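Local coordinates for protein DNA endonuclease I-CeuI (Chlamydomonas eugametos, PDB 2EX5) that acts as a homodimeric, magnesium-dependent homing endonuclease of the LAGLIDADG family, making a staggered double-strand cut near the insertion site of its own group I intron, at residues P180-D183 against Q184-Q188; P147-V150 against K151-A154; A56-L59 against E60-S64. The protein carries 1 engineered substitution. All blocks are in the same frame, centred on the assembly; numbering follows the deposited sequence.

Contact 1: residues P180-D183 against Q184-Q188; sequences PIWD and QMRKQ. With nucleotides of chain B.
Trp182 and Arg186 pack one helical turn apart where helix 171-185 runs out into the DNA-binding segment that begins at Lys187, a local i to i+4 contact near the C-terminal end of the helix. The evidence for a face contact is direct: Arg186 CG lies 4.2 Å from the centroid of the five-membered ring of Trp182, 21° off the ring normal, a CH-pi approach. Beyond it the chain runs alongside the indole, and a bend at chi3 (71°) lays the guanidinium nearly parallel to the ring, the two planes 19° apart, with NH1 3.5 Å from Trp182 CZ2. Polar partners fix that group as well. Water 1 meets its edge in plane and donates to Asp183 OD1 at 2.9 Å, while Glu194 forms a salt bridge with NH2 and the carbonyl of Phe196 accepts from NH1. Around the helix, Ile181 CG2 and Met185 SD lie side by side, 3.8 Å apart, both side chains touching helix 147-164. The backbone still turns helically here: Met185 N donates to Ile181 O at 3.1 Å, but Arg186 N reaches Asp183 O, a three-residue step. Past this point the chain leaves the helix, and two consecutive amides grip one phosphate oxygen of DC18 of chain B, Lys187 N at 2.8 Å from OP1 and Gln188 N at 3.2 Å from the same atom. The chemistry implies that Arg186 is spent on the protein, held between an aromatic face and several polar partners, while the backbone just after it supplies the neutral donors that hold the DNA phosphate.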
loop_
_atom_site.group_PDB
_atom_site.type_symbol
_atom_site.label_atom_id
_atom_site.label_comp_id
_atom_site.label_asym_id
_atom_site.label_seq_id
_atom_site.Cartn_x
_atom_site.Cartn_y
_atom_site.Cartn_z
ATOM N N PRO C 180 -25.149 -5.756 12.160
ATOM C CA PRO C 180 -24.428 -4.653 12.814
ATOM C C PRO C 180 -22.929 -4.725 12.676
ATOM O O PRO C 180 -22.310 -3.715 12.606
ATOM C CB PRO C 180 -24.820 -4.797 14.310
ATOM C CG PRO C 180 -26.147 -5.464 14.319
ATOM C CD PRO C 180 -25.983 -6.509 13.148
ATOM N N ILE C 181 -22.317 -5.896 12.688
ATOM C CA ILE C 181 -20.855 -5.937 12.377
ATOM C C ILE C 181 -20.588 -5.517 10.935
ATOM O O ILE C 181 -19.668 -4.727 10.683
ATOM C CB ILE C 181 -20.260 -7.378 12.573
ATOM C CG1 ILE C 181 -20.273 -7.780 14.048
ATOM C CG2 ILE C 181 -18.895 -7.413 12.010
ATOM C CD1 ILE C 181 -20.381 -9.332 14.192
ATOM N N TRP C 182 -21.343 -6.071 9.983
ATOM C CA TRP C 182 -21.241 -5.591 8.584
ATOM C C TRP C 182 -21.269 -4.089 8.435
ATOM O O TRP C 182 -20.445 -3.486 7.762
ATOM C CB TRP C 182 -22.356 -6.202 7.723
ATOM C CG TRP C 182 -22.703 -5.372 6.466
ATOM C CD1 TRP C 182 -22.010 -5.316 5.316
ATOM C CD2 TRP C 182 -23.882 -4.587 6.257
ATOM N NE1 TRP C 182 -22.598 -4.441 4.426
ATOM C CE2 TRP C 182 -23.812 -4.060 4.955
ATOM C CE3 TRP C 182 -25.001 -4.278 7.053
ATOM C CZ2 TRP C 182 -24.817 -3.185 4.430
ATOM C CZ3 TRP C 182 -26.013 -3.450 6.508
ATOM C CH2 TRP C 182 -25.906 -2.913 5.227
ATOM N N ASP C 183 -22.294 -3.485 9.065
ATOM C CA ASP C 183 -22.542 -2.036 9.041
ATOM C C ASP C 183 -21.337 -1.248 9.574
ATOM O O ASP C 183 -20.939 -0.292 8.982
ATOM C CB ASP C 183 -23.758 -1.717 9.996
ATOM C CG ASP C 183 -23.990 -0.217 10.142
ATOM O OD1 ASP C 183 -24.171 0.431 9.102
ATOM O OD2 ASP C 183 -23.954 0.290 11.281
ATOM N N GLN C 184 -20.792 -1.642 10.729
ATOM C CA GLN C 184 -19.582 -0.975 11.371
ATOM C C GLN C 184 -18.328 -1.114 10.483
ATOM O O GLN C 184 -17.459 -0.219 10.433
ATOM C CB GLN C 184 -19.316 -1.664 12.729
ATOM C CG GLN C 184 -20.243 -1.258 13.862
ATOM C CD GLN C 184 -20.520 -2.342 14.931
ATOM O OE1 GLN C 184 -21.669 -2.464 15.424
ATOM N NE2 GLN C 184 -19.475 -3.096 15.332
ATOM N N MET C 185 -18.218 -2.206 9.731
ATOM C CA MET C 185 -17.017 -2.347 8.840
ATOM C C MET C 185 -17.142 -1.731 7.469
ATOM O O MET C 185 -16.140 -1.753 6.647
ATOM C CB MET C 185 -16.638 -3.796 8.667
ATOM C CG MET C 185 -16.537 -4.538 9.976
ATOM S SD MET C 185 -16.153 -6.237 9.628
ATOM C CE MET C 185 -14.466 -5.972 8.923
ATOM N N ARG C 186 -18.325 -1.142 7.179
ATOM C CA ARG C 186 -18.459 -0.544 5.839
ATOM C C ARG C 186 -17.504 0.554 5.512
ATOM O O ARG C 186 -17.197 1.393 6.331
ATOM C CB ARG C 186 -19.872 -0.100 5.518
ATOM C CG ARG C 186 -20.868 -1.195 5.551
ATOM C CD ARG C 186 -22.225 -0.609 5.202
ATOM N NE ARG C 186 -22.318 -0.225 3.790
ATOM C CZ ARG C 186 -23.445 0.150 3.223
ATOM N NH1 ARG C 186 -24.581 0.298 3.975
ATOM N NH2 ARG C 186 -23.427 0.420 1.930
ATOM N N LYS C 187 -17.028 0.623 4.286
ATOM C CA LYS C 187 -16.125 1.716 3.910
ATOM C C LYS C 187 -16.688 2.500 2.721
ATOM O O LYS C 187 -16.206 3.623 2.408
ATOM C CB LYS C 187 -14.849 1.076 3.398
ATOM C CG LYS C 187 -13.619 1.384 4.099
ATOM C CD LYS C 187 -13.568 0.831 5.405
ATOM C CE LYS C 187 -13.085 1.890 6.302
ATOM N NZ LYS C 187 -12.258 2.835 5.561
ATOM N N GLN C 188 -17.686 1.923 2.058
ATOM C CA GLN C 188 -18.322 2.566 0.845
ATOM C C GLN C 188 -19.844 2.879 0.982
ATOM O O GLN C 188 -20.529 2.924 -0.016
ATOM C CB GLN C 188 -18.142 1.653 -0.397
ATOM C CG GLN C 188 -16.715 1.409 -0.720
ATOM C CD GLN C 188 -16.524 0.359 -1.767
ATOM O OE1 GLN C 188 -15.512 0.353 -2.426
ATOM N NE2 GLN C 188 -17.530 -0.461 -2.000
ATOM P P DC B 18 -16.365 -2.209 2.124
ATOM O OP1 DC B 18 -17.498 -1.292 2.316
ATOM O OP2 DC B 18 -15.578 -2.616 3.293
ATOM O "O5'" DC B 18 -16.819 -3.625 1.555
ATOM C "C5'" DC B 18 -17.995 -4.062 0.787
ATOM C "C4'" DC B 18 -18.156 -3.352 -0.561
ATOM O "O4'" DC B 18 -16.980 -3.560 -1.366
ATOM C "C3'" DC B 18 -19.274 -3.881 -1.451
ATOM O "O3'" DC B 18 -20.460 -3.154 -1.136
ATOM C "C2'" DC B 18 -18.820 -3.668 -2.916
ATOM C "C1'" DC B 18 -17.322 -3.784 -2.724
ATOM N N1 DC B 18 -16.507 -5.040 -3.203
ATOM C C2 DC B 18 -16.475 -5.239 -4.568
ATOM O O2 DC B 18 -17.190 -4.455 -5.158
ATOM N N3 DC B 18 -15.730 -6.253 -5.159
ATOM C C4 DC B 18 -14.994 -7.013 -4.354
ATOM N N4 DC B 18 -14.313 -7.985 -4.968
ATOM C C5 DC B 18 -15.002 -6.860 -2.928
ATOM C C6 DC B 18 -15.780 -5.861 -2.365
ATOM P P DA B 17 -9.894 -1.070 2.211
ATOM O OP1 DA B 17 -10.018 0.015 3.195
ATOM O OP2 DA B 17 -9.536 -2.458 2.643
ATOM O "O5'" DA B 17 -11.277 -1.306 1.405
ATOM C "C5'" DA B 17 -12.055 -0.131 0.870
ATOM C "C4'" DA B 17 -13.352 -0.658 0.258
ATOM O "O4'" DA B 17 -12.948 -1.270 -1.020
ATOM C "C3'" DA B 17 -13.977 -1.782 1.031
ATOM O "O3'" DA B 17 -15.331 -1.461 1.176
ATOM C "C2'" DA B 17 -13.750 -3.027 0.082
ATOM C "C1'" DA B 17 -13.684 -2.399 -1.290
ATOM N N9 DA B 17 -13.155 -3.205 -2.434
ATOM C C8 DA B 17 -12.177 -4.221 -2.464
ATOM N N7 DA B 17 -11.981 -4.705 -3.655
ATOM C C5 DA B 17 -12.908 -4.022 -4.483
ATOM C C6 DA B 17 -13.254 -4.076 -5.870
ATOM N N6 DA B 17 -12.733 -4.903 -6.787
ATOM N N1 DA B 17 -14.212 -3.222 -6.328
ATOM C C2 DA B 17 -14.818 -2.368 -5.457
ATOM N N3 DA B 17 -14.565 -2.185 -4.134
ATOM C C4 DA B 17 -13.606 -3.075 -3.718
HETATM O O HOH W 1 -25.108 0.022 6.418
HETATM O O HOH W 2 -23.786 -0.845 13.598
#

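Contact 2: residues P147-V150 against K151-A154; sequences PEKV and KRVA
Glu148 and Arg152, one turn apart in the opening turns of helix 147-164, form the close-packed side of this local contact. Arg152 N donates to Glu148 O at 3.1 Å, and the side chain leans on the same carbonyl, with CG 3.4 Å from Glu148 O. CG stands beside the backbone N (chi1 -70°), which directs the arginine back along the helix, and CD comes to 4.3 Å from Lys149 CE. The buried Val153 adds to this part: its N binds Lys149 O at 3.0 Å with an N-H...O angle of 167°, and CG2 rests 3.7 Å from that oxygen. The other side is looser. Pro147, Lys151 and Ala154 are exposed, although Ile1 of the second subunit touches Pro147 and Lys151 there; of the outer chain of Lys151, CE approaches Glu148 CG at 4.1 Å where the two side chains cross at a slant. Glu148 is not locked by charge within the turn, since its OE2 stays 4.5 Å from Arg152 NH2, beyond a salt bridge. Its OE1 instead accepts a hydrogen bond from Asn92 of the second subunit. Arg152 spends its guanidinium outside the turn, donating to the carbonyls of Met185 and Leu65 and meeting a DNA phosphate in a salt bridge. Backbone and methylenes thus provide the local packing, while charged ends tie this helix start to the other subunit, helix 171-185 and the DNA. The carboxylate, near Arg152 and Lys151, and in a long, weak ion pair with Lys187, is probably stabilised in its ionised form.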
loop_
_atom_site.group_PDB
_atom_site.type_symbol
_atom_site.label_atom_id
_atom_site.label_comp_id
_atom_site.label_asym_id
_atom_site.label_seq_id
_atom_site.Cartn_x
_atom_site.Cartn_y
_atom_site.Cartn_z
ATOM N N PRO C 147 -4.844 0.781 15.004
ATOM C CA PRO C 147 -6.089 0.420 15.644
ATOM C C PRO C 147 -7.264 0.015 14.762
ATOM O O PRO C 147 -7.922 -0.957 15.082
ATOM C CB PRO C 147 -6.409 1.678 16.514
ATOM C CG PRO C 147 -4.975 2.078 17.018
ATOM C CD PRO C 147 -4.161 1.894 15.711
ATOM N N GLU C 148 -7.617 0.798 13.739
ATOM C CA GLU C 148 -8.693 0.413 12.821
ATOM C C GLU C 148 -8.508 -0.965 12.228
ATOM O O GLU C 148 -9.452 -1.673 12.092
ATOM C CB GLU C 148 -8.775 1.395 11.655
ATOM C CG GLU C 148 -10.103 1.241 10.991
ATOM C CD GLU C 148 -10.192 1.891 9.677
ATOM O OE1 GLU C 148 -9.226 2.642 9.325
ATOM O OE2 GLU C 148 -11.235 1.664 8.991
ATOM N N LYS C 149 -7.298 -1.309 11.818
ATOM C CA LYS C 149 -7.140 -2.521 10.969
ATOM C C LYS C 149 -7.242 -3.707 11.899
ATOM O O LYS C 149 -7.864 -4.655 11.544
ATOM C CB LYS C 149 -5.795 -2.542 10.148
ATOM C CG LYS C 149 -5.814 -2.231 8.625
ATOM C CD LYS C 149 -6.569 -1.034 8.226
ATOM C CE LYS C 149 -7.141 -1.171 6.797
ATOM N NZ LYS C 149 -6.140 -0.937 5.742
ATOM N N VAL C 150 -6.662 -3.599 13.106
ATOM C CA VAL C 150 -6.778 -4.583 14.216
ATOM C C VAL C 150 -8.212 -4.860 14.526
ATOM O O VAL C 150 -8.623 -6.012 14.621
ATOM C CB VAL C 150 -6.019 -4.116 15.562
ATOM C CG1 VAL C 150 -6.214 -5.069 16.752
ATOM C CG2 VAL C 150 -4.612 -3.876 15.298
ATOM N N LYS C 151 -9.005 -3.825 14.670
ATOM C CA LYS C 151 -10.445 -4.050 14.916
ATOM C C LYS C 151 -11.154 -4.720 13.709
ATOM O O LYS C 151 -12.076 -5.489 13.899
ATOM C CB LYS C 151 -11.103 -2.688 15.273
ATOM C CG LYS C 151 -12.580 -2.625 15.114
ATOM C CD LYS C 151 -13.010 -1.102 15.154
ATOM C CE LYS C 151 -12.767 -0.306 13.746
ATOM N NZ LYS C 151 -13.468 1.100 13.746
ATOM N N ARG C 152 -10.740 -4.432 12.471
ATOM C CA ARG C 152 -11.380 -5.106 11.286
ATOM C C ARG C 152 -11.060 -6.583 11.338
ATOM O O ARG C 152 -11.888 -7.435 11.131
ATOM C CB ARG C 152 -10.870 -4.528 9.976
ATOM C CG ARG C 152 -11.329 -3.142 9.715
ATOM C CD ARG C 152 -10.881 -2.645 8.338
ATOM N NE ARG C 152 -11.614 -3.271 7.251
ATOM C CZ ARG C 152 -12.814 -2.886 6.777
ATOM N NH1 ARG C 152 -13.371 -3.519 5.742
ATOM N NH2 ARG C 152 -13.459 -1.874 7.323
ATOM N N VAL C 153 -9.834 -6.902 11.683
ATOM C CA VAL C 153 -9.477 -8.325 11.921
ATOM C C VAL C 153 -10.378 -8.986 12.981
ATOM O O VAL C 153 -10.821 -10.166 12.789
ATOM C CB VAL C 153 -7.918 -8.530 12.292
ATOM C CG1 VAL C 153 -7.647 -9.977 12.818
ATOM C CG2 VAL C 153 -7.005 -8.209 11.028
ATOM N N ALA C 154 -10.673 -8.281 14.100
ATOM C CA ALA C 154 -11.398 -8.971 15.171
ATOM C C ALA C 154 -12.828 -9.167 14.685
ATOM O O ALA C 154 -13.491 -10.178 14.885
ATOM C CB ALA C 154 -11.388 -8.099 16.499
#

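Contact 3: residues A56-L59 against E60-S64; sequences AGFL and EGEAS. With CA (calcium ion), chain E; nucleotides of chain B.
Leu59 O is gripped by two backbone amides where helix 49-62 gives way to strand 63-71: Ala63 N at 3.0 Å and, weakly, Glu62 N at 3.5 Å. Ala63 is the first residue to leave helical geometry, so this carbonyl marks the turn from helix into sheet. The sequence and this placement identify the LAGLIDADG motif, whose helix ends in the metal-binding acid of the active site. Beside the helix end, Leu59 CD2 meets Ala63 CB at 3.7 Å, in a buried apolar patch with Phe104 and Phe136. On another side, Glu62 CG sits over the face of Phe58, 3.9 Å from the ring centroid and 19° off the normal, a CH-pi contact. The ring reaches it because Phe58 CG is anti to the backbone N (chi1 -178°), whereas a bend at chi2 of Glu62 turns the carboxylate off the ring and toward the metal. Glu62 OE1 binds the calcium ion at 2.4 Å, and DG16 of chain B contributes OP2 at 2.2 Å; Glu62 of the second subunit binds the same ion through its OE2. Replacing Phe58 by an alanine would probably leave the methylenes of Glu62 without their supporting face and give the metal-binding carboxylate more freedom to swing. One residue into the strand, Ser64 OG donates to DA17 of chain B OP2 at 2.7 Å. The Phe58 face and the helix end therefore place the Glu62 carboxylate at a shared cation, which bridges one carboxylate from each subunit and DNA phosphates where they converge.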
loop_
_atom_site.group_PDB
_atom_site.type_symbol
_atom_site.label_atom_id
_atom_site.label_comp_id
_atom_site.label_asym_id
_atom_site.label_seq_id
_atom_site.Cartn_x
_atom_site.Cartn_y
_atom_site.Cartn_z
ATOM N N ALA C 56 3.460 -9.154 5.955
ATOM C CA ALA C 56 2.575 -8.506 6.924
ATOM C C ALA C 56 2.496 -7.017 6.643
ATOM O O ALA C 56 1.402 -6.495 6.528
ATOM C CB ALA C 56 2.955 -8.773 8.372
ATOM N N GLY C 57 3.607 -6.357 6.419
ATOM C CA GLY C 57 3.633 -4.906 6.151
ATOM C C GLY C 57 2.971 -4.628 4.830
ATOM O O GLY C 57 2.217 -3.651 4.632
ATOM N N PHE C 58 3.188 -5.512 3.879
ATOM C CA PHE C 58 2.605 -5.285 2.552
ATOM C C PHE C 58 1.045 -5.307 2.605
ATOM O O PHE C 58 0.398 -4.567 1.910
ATOM C CB PHE C 58 3.092 -6.418 1.686
ATOM C CG PHE C 58 2.635 -6.335 0.307
ATOM C CD1 PHE C 58 3.197 -5.425 -0.547
ATOM C CD2 PHE C 58 1.651 -7.181 -0.167
ATOM C CE1 PHE C 58 2.807 -5.385 -1.825
ATOM C CE2 PHE C 58 1.220 -7.082 -1.450
ATOM C CZ PHE C 58 1.799 -6.180 -2.249
ATOM N N LEU C 59 0.499 -6.256 3.375
ATOM C CA LEU C 59 -0.894 -6.486 3.484
ATOM C C LEU C 59 -1.596 -5.374 4.275
ATOM O O LEU C 59 -2.786 -5.061 3.981
ATOM C CB LEU C 59 -1.135 -7.812 4.220
ATOM C CG LEU C 59 -0.797 -9.190 3.620
ATOM C CD1 LEU C 59 -1.488 -10.247 4.558
ATOM C CD2 LEU C 59 -1.276 -9.250 2.181
ATOM N N GLU C 60 -0.906 -4.839 5.288
ATOM C CA GLU C 60 -1.356 -3.629 5.976
ATOM C C GLU C 60 -1.579 -2.508 4.958
ATOM O O GLU C 60 -2.499 -1.771 5.080
ATOM C CB GLU C 60 -0.396 -3.211 7.089
ATOM C CG GLU C 60 -0.622 -1.905 7.767
ATOM C CD GLU C 60 -1.630 -1.992 8.876
ATOM O OE1 GLU C 60 -1.884 -0.891 9.478
ATOM O OE2 GLU C 60 -2.184 -3.133 9.102
ATOM N N GLY C 61 -0.712 -2.480 3.939
ATOM C CA GLY C 61 -0.757 -1.587 2.821
ATOM C C GLY C 61 -1.789 -1.857 1.747
ATOM O O GLY C 61 -2.409 -0.907 1.330
ATOM N N GLU C 62 -1.947 -3.101 1.268
ATOM C CA GLU C 62 -2.531 -3.359 -0.043
ATOM C C GLU C 62 -3.719 -4.363 0.004
ATOM O O GLU C 62 -4.336 -4.662 -1.022
ATOM C CB GLU C 62 -1.449 -3.945 -0.969
ATOM C CG GLU C 62 -0.134 -3.167 -1.133
ATOM C CD GLU C 62 -0.236 -2.085 -2.139
ATOM O OE1 GLU C 62 -1.230 -1.373 -2.067
ATOM O OE2 GLU C 62 0.630 -1.939 -3.040
ATOM N N ALA C 63 -3.932 -4.970 1.170
ATOM C CA ALA C 63 -4.906 -6.066 1.355
ATOM C C ALA C 63 -6.171 -5.471 1.978
ATOM O O ALA C 63 -6.166 -4.362 2.508
ATOM C CB ALA C 63 -4.311 -7.100 2.306
ATOM N N SER C 64 -7.259 -6.223 1.930
ATOM C CA SER C 64 -8.506 -5.724 2.336
ATOM C C SER C 64 -9.204 -6.913 2.828
ATOM O O SER C 64 -9.222 -7.917 2.161
ATOM C CB SER C 64 -9.260 -5.139 1.160
ATOM O OG SER C 64 -10.543 -4.789 1.655
HETATM CA CA CA E . -1.359 0.822 -1.144
ATOM P P DG B 16 -4.575 0.736 -1.476
ATOM O OP1 DG B 16 -5.767 1.574 -1.573
ATOM O OP2 DG B 16 -3.476 1.242 -0.617
ATOM O "O5'" DG B 16 -4.943 -0.814 -1.168
ATOM C "C5'" DG B 16 -5.838 -1.404 -0.263
ATOM C "C4'" DG B 16 -7.274 -0.788 -0.399
ATOM O "O4'" DG B 16 -7.883 -0.549 -1.713
ATOM C "C3'" DG B 16 -8.309 -1.584 0.271
ATOM O "O3'" DG B 16 -8.899 -0.528 1.198
ATOM C "C2'" DG B 16 -9.143 -2.158 -0.887
ATOM C "C1'" DG B 16 -9.198 -1.001 -1.865
ATOM N N9 DG B 16 -9.453 -1.419 -3.301
ATOM C C8 DG B 16 -8.778 -2.395 -4.025
ATOM N N7 DG B 16 -9.244 -2.624 -5.205
ATOM C C5 DG B 16 -10.290 -1.708 -5.321
ATOM C C6 DG B 16 -11.143 -1.418 -6.409
ATOM O O6 DG B 16 -11.102 -2.037 -7.502
ATOM N N1 DG B 16 -12.139 -0.424 -6.146
ATOM C C2 DG B 16 -12.208 0.201 -4.894
ATOM N N2 DG B 16 -13.082 1.181 -4.593
ATOM N N3 DG B 16 -11.339 -0.026 -3.957
ATOM C C4 DG B 16 -10.429 -0.986 -4.196
ATOM P P DA B 17 -9.894 -1.070 2.211
ATOM O OP1 DA B 17 -10.018 0.015 3.195
ATOM O OP2 DA B 17 -9.536 -2.458 2.643
ATOM O "O5'" DA B 17 -11.277 -1.306 1.405
ATOM C "C5'" DA B 17 -12.055 -0.131 0.870
ATOM C "C4'" DA B 17 -13.352 -0.658 0.258
ATOM O "O4'" DA B 17 -12.948 -1.270 -1.020
ATOM C "C3'" DA B 17 -13.977 -1.782 1.031
ATOM O "O3'" DA B 17 -15.331 -1.461 1.176
ATOM C "C2'" DA B 17 -13.750 -3.027 0.082
ATOM C "C1'" DA B 17 -13.684 -2.399 -1.290
ATOM N N9 DA B 17 -13.155 -3.205 -2.434
ATOM C C8 DA B 17 -12.177 -4.221 -2.464
ATOM N N7 DA B 17 -11.981 -4.705 -3.655
ATOM C C5 DA B 17 -12.908 -4.022 -4.483
ATOM C C6 DA B 17 -13.254 -4.076 -5.870
ATOM N N6 DA B 17 -12.733 -4.903 -6.787
ATOM N N1 DA B 17 -14.212 -3.222 -6.328
ATOM C C2 DA B 17 -14.818 -2.368 -5.457
ATOM N N3 DA B 17 -14.565 -2.185 -4.134
ATOM C C4 DA B 17 -13.606 -3.075 -3.718
ATOM P P DG B 15 -0.692 -0.698 -7.176
ATOM O OP1 DG B 15 -0.069 -0.083 -5.931
ATOM O OP2 DG B 15 0.098 -1.633 -8.017
ATOM O "O5'" DG B 15 -1.863 -1.552 -6.452
ATOM C "C5'" DG B 15 -3.171 -1.256 -6.075
ATOM C "C4'" DG B 15 -3.391 -0.135 -5.096
ATOM O "O4'" DG B 15 -4.318 0.520 -5.959
ATOM C "C3'" DG B 15 -4.120 -0.541 -3.793
ATOM O "O3'" DG B 15 -3.918 0.553 -2.960
ATOM C "C2'" DG B 15 -5.492 -0.787 -4.297
ATOM C "C1'" DG B 15 -5.547 0.334 -5.344
ATOM N N9 DG B 15 -6.514 0.259 -6.416
ATOM C C8 DG B 15 -6.411 -0.466 -7.588
ATOM N N7 DG B 15 -7.432 -0.347 -8.359
ATOM C C5 DG B 15 -8.256 0.570 -7.653
ATOM C C6 DG B 15 -9.471 1.090 -8.027
ATOM O O6 DG B 15 -9.984 0.835 -9.085
ATOM N N1 DG B 15 -10.084 1.978 -7.156
ATOM C C2 DG B 15 -9.490 2.310 -5.978
ATOM N N2 DG B 15 -10.178 3.207 -5.286
ATOM N N3 DG B 15 -8.282 1.855 -5.557
ATOM C C4 DG B 15 -7.726 0.968 -6.463
#

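Along the chain the order is contact 3, contact 2, contact 1, each closing before the next opens. Contact 3 joins helix 49-62 to strand 63-71, outermost within this chain in the four-stranded antiparallel sheet, while contacts 2 and 1 lie on the successive helices 147-164 and 171-185. Contact 2 is the middle member: its centre is about 13 Å from that of contact 3 and about 12 Å from that of contact 1, which are themselves about 20 Å apart and do not touch. Lys187 packs on Glu148 and Arg152, and Lys149 on Glu60. Contacts 2 and 3 both reach the second subunit, which is consistent with the start of helix 147-164 linking the metal-site helix and the DNA-binding end of helix 171-185.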